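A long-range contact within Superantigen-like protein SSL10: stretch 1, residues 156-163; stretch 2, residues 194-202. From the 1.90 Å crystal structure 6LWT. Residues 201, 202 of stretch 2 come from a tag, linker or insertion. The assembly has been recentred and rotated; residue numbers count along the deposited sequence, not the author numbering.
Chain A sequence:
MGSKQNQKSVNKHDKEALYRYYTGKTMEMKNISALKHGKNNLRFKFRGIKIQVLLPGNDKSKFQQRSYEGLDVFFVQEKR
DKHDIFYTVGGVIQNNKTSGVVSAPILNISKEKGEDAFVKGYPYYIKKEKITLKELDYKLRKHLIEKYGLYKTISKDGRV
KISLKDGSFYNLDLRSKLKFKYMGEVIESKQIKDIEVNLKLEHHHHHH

Stretch 1 156-163: KDGRVKIS
Stretch 2, residues 194-202: DIEVNLKLE

Residues 159-163 and 194-198 pair as antiparallel strand segments. Their axes approach to 4.6 Å, with 168° between their N-to-C directions. The register runs from Arg 159 opposite Asn 198 to Ser 163 opposite Asp 194. Residues 194-198 are extended, phi -156 to -106 and psi 115 to 166. Side chains alternate along each strand, so Val 160, Ile 162, Ile 195 and Val 197 share one face; Arg 159, Lys 161, Ser 163, Asp 194, Glu 196 and Asn 198 share the other. Together the two stretches bury 621 Å².

The CA-to-CB bond of Asp 157 (phi/psi -81/93, chi1 t) points toward stretch 2. Asp 157 O accepts a nearly straight hydrogen bond from Leu 201 N at 2.9 Å (174°). Leu 201 comes from the expression tag, so this bond is not part of the natural protein. Lys 200, just before it, has phi/psi 60/45, a left-handed turn.

Gly 158 is extended (-159/171). Gly 158 CA lies 3.0 Å from Asn 198 O. An ideal CB here would clash with Asn 198 O and Leu 199 CD2.

Arg 159 (-136/154) forms a hydrogen-bonded pair with Asn 198. Arg 159 N donates to Asn 198 O at 2.9 Å, and Asn 198 N donates to Arg 159 O at 3.0 Å. The side chain (m, m, t, chi4 -84°) folds back along its own stretch. Arg 159 NH1 makes a salt bridge to Asp 157 OD1 at 2.9 Å and a hydrogen bond to Gly 158 O at 3.0 Å. The tag residue Leu 201 (m, t) places CD1 over one face of the guanidinium.

Val 160 (-130/121, chi1 t) faces Val 197 (chi1 t) in a non-hydrogen-bonded pair, CA to CA 4.5 Å. Val 160 CA makes a CA-H...O contact to Glu 196 O at 3.4 Å. Val 160 CG1 packs on Ile 195 CG2 at 3.7 Å, and Val 160 CG2 on Val 197 CG2 at 4.1 Å.

Lys 161 (-112/114, all t) pairs with Glu 196 (chi1 and chi2 t). Lys 161 N donates to Glu 196 O at 2.8 Å, and Glu 196 N to Lys 161 O at 2.9 Å. The lysine end leads away.

Ile 162 (-97/115, m, t) is buried beside Ile 195 (m, t). Ile 162 CG1 is 4.2 Å from Ile 195 CG2.

Ser 163 (-107/140, chi1 m) pairs with Asp 194 (chi1 p). Ser 163 N donates to Asp 194 O at 2.9 Å; the return bond, Asp 194 N to Ser 163 O, is weak at 3.4 Å. One water hydrogen-bonds Ser 163 OG at 2.7 Å, Asp 194 OD1 at 2.6 Å and Lys 161 O at 2.8 Å, linking the strands.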

# COMPACT_ATOMS: atom_id res chain seq x y z
N LYS A 156 -3.87 -4.65 -17.30
CA LYS A 156 -3.50 -4.99 -15.93
C LYS A 156 -2.38 -6.04 -15.85
O LYS A 156 -1.97 -6.37 -14.75
CB LYS A 156 -4.73 -5.46 -15.14
CG LYS A 156 -5.34 -6.79 -15.57
CD LYS A 156 -6.68 -7.01 -14.88
CE LYS A 156 -7.49 -8.11 -15.55
NZ LYS A 156 -6.94 -9.44 -15.21
N ASP A 157 -1.89 -6.56 -16.98
CA ASP A 157 -0.87 -7.61 -16.95
C ASP A 157 0.53 -7.00 -16.72
O ASP A 157 1.23 -6.60 -17.65
CB ASP A 157 -0.89 -8.46 -18.23
CG ASP A 157 -0.29 -9.85 -18.02
OD1 ASP A 157 0.45 -10.07 -17.02
OD2 ASP A 157 -0.56 -10.74 -18.86
N GLY A 158 0.91 -6.94 -15.45
CA GLY A 158 2.24 -6.46 -15.08
C GLY A 158 2.62 -6.94 -13.70
O GLY A 158 1.78 -7.51 -12.97
N ARG A 159 3.88 -6.70 -13.35
CA ARG A 159 4.39 -7.09 -12.05
C ARG A 159 5.22 -5.97 -11.47
O ARG A 159 5.77 -5.15 -12.21
CB ARG A 159 5.26 -8.34 -12.14
CG ARG A 159 4.64 -9.53 -12.86
CD ARG A 159 3.49 -10.20 -12.13
NE ARG A 159 3.06 -11.35 -12.93
CZ ARG A 159 2.22 -11.32 -13.96
NH1 ARG A 159 1.61 -10.19 -14.35
NH2 ARG A 159 1.96 -12.45 -14.62
N VAL A 160 5.29 -5.93 -10.15
CA VAL A 160 6.17 -4.99 -9.47
C VAL A 160 7.00 -5.74 -8.45
O VAL A 160 6.42 -6.32 -7.56
CB VAL A 160 5.38 -3.90 -8.72
CG1 VAL A 160 6.35 -2.98 -7.99
CG2 VAL A 160 4.48 -3.12 -9.67
N LYS A 161 8.33 -5.71 -8.55
CA LYS A 161 9.20 -6.41 -7.61
C LYS A 161 9.96 -5.40 -6.77
O LYS A 161 10.80 -4.66 -7.29
CB LYS A 161 10.17 -7.35 -8.32
CG LYS A 161 11.10 -8.13 -7.38
CD LYS A 161 12.16 -8.93 -8.14
CE LYS A 161 13.07 -9.71 -7.18
NZ LYS A 161 13.58 -10.98 -7.77
N ILE A 162 9.67 -5.39 -5.47
CA ILE A 162 10.36 -4.53 -4.53
C ILE A 162 11.47 -5.36 -3.87
O ILE A 162 11.18 -6.32 -3.14
CB ILE A 162 9.37 -3.99 -3.47
CG1 ILE A 162 8.23 -3.20 -4.14
CG2 ILE A 162 10.08 -3.16 -2.42
CD1 ILE A 162 6.95 -3.19 -3.33
N SER A 163 12.73 -4.98 -4.09
CA SER A 163 13.85 -5.69 -3.54
C SER A 163 14.50 -4.89 -2.41
O SER A 163 14.67 -3.65 -2.50
CB SER A 163 14.86 -6.01 -4.64
OG SER A 163 14.25 -6.87 -5.59
N ASP A 194 15.72 -1.44 -4.80
CA ASP A 194 15.13 -1.01 -6.06
C ASP A 194 13.73 -1.60 -6.22
O ASP A 194 13.34 -2.50 -5.48
CB ASP A 194 16.03 -1.37 -7.25
CG ASP A 194 16.50 -2.80 -7.22
OD1 ASP A 194 15.65 -3.69 -7.19
OD2 ASP A 194 17.73 -3.05 -7.21
N ILE A 195 13.01 -1.05 -7.19
CA ILE A 195 11.65 -1.43 -7.51
C ILE A 195 11.58 -1.63 -9.02
O ILE A 195 11.75 -0.67 -9.77
CB ILE A 195 10.64 -0.33 -7.06
CG1 ILE A 195 10.78 -0.02 -5.55
CG2 ILE A 195 9.23 -0.76 -7.36
CD1 ILE A 195 10.11 1.25 -5.11
N GLU A 196 11.34 -2.86 -9.45
CA GLU A 196 11.33 -3.23 -10.86
C GLU A 196 9.89 -3.42 -11.30
O GLU A 196 9.20 -4.25 -10.74
CB GLU A 196 12.13 -4.52 -11.09
CG GLU A 196 12.27 -4.84 -12.58
CD GLU A 196 12.87 -6.20 -12.90
OE1 GLU A 196 12.88 -6.52 -14.11
OE2 GLU A 196 13.28 -6.96 -11.98
N VAL A 197 9.45 -2.64 -12.28
CA VAL A 197 8.09 -2.71 -12.82
C VAL A 197 8.17 -3.25 -14.24
O VAL A 197 8.91 -2.71 -15.07
CB VAL A 197 7.39 -1.34 -12.82
CG1 VAL A 197 5.97 -1.47 -13.38
CG2 VAL A 197 7.36 -0.74 -11.41
N ASN A 198 7.42 -4.31 -14.52
CA ASN A 198 7.30 -4.85 -15.87
C ASN A 198 5.84 -4.80 -16.31
O ASN A 198 5.00 -5.41 -15.65
CB ASN A 198 7.84 -6.27 -15.90
CG ASN A 198 9.36 -6.30 -15.86
OD1 ASN A 198 9.97 -6.45 -14.80
ND2 ASN A 198 9.98 -6.13 -17.01
N LEU A 199 5.55 -4.04 -17.36
CA LEU A 199 4.18 -3.80 -17.85
C LEU A 199 3.97 -4.42 -19.22
O LEU A 199 4.92 -4.79 -19.88
CB LEU A 199 3.88 -2.30 -17.92
CG LEU A 199 4.01 -1.54 -16.60
CD1 LEU A 199 3.66 -0.08 -16.77
CD2 LEU A 199 3.15 -2.16 -15.50
N LYS A 200 2.71 -4.56 -19.61
CA LYS A 200 2.31 -5.08 -20.93
C LYS A 200 2.83 -6.49 -21.13
O LYS A 200 3.34 -6.83 -22.19
CB LYS A 200 2.80 -4.18 -22.07
CG LYS A 200 2.49 -2.71 -21.86
CD LYS A 200 2.69 -1.90 -23.13
CE LYS A 200 2.35 -0.45 -22.85
NZ LYS A 200 2.24 0.37 -24.09
N LEU A 201 2.67 -7.33 -20.11
CA LEU A 201 3.18 -8.69 -20.17
C LEU A 201 2.29 -9.64 -20.99
O LEU A 201 2.53 -10.84 -21.00
CB LEU A 201 3.40 -9.22 -18.76
CG LEU A 201 4.43 -8.42 -17.96
CD1 LEU A 201 4.54 -9.02 -16.57
CD2 LEU A 201 5.80 -8.41 -18.65
N GLU A 202 1.28 -9.10 -21.67
CA GLU A 202 0.56 -9.73 -22.81
C GLU A 202 -0.71 -10.35 -22.32
O GLU A 202 -1.74 -9.68 -22.31
CB GLU A 202 1.40 -10.73 -23.66
CG GLU A 202 1.89 -10.19 -25.00
CD GLU A 202 3.32 -9.68 -25.02
OE1 GLU A 202 4.24 -10.40 -24.55
OE2 GLU A 202 3.55 -8.57 -25.56
O HOH W 1 13.58 -5.15 -7.54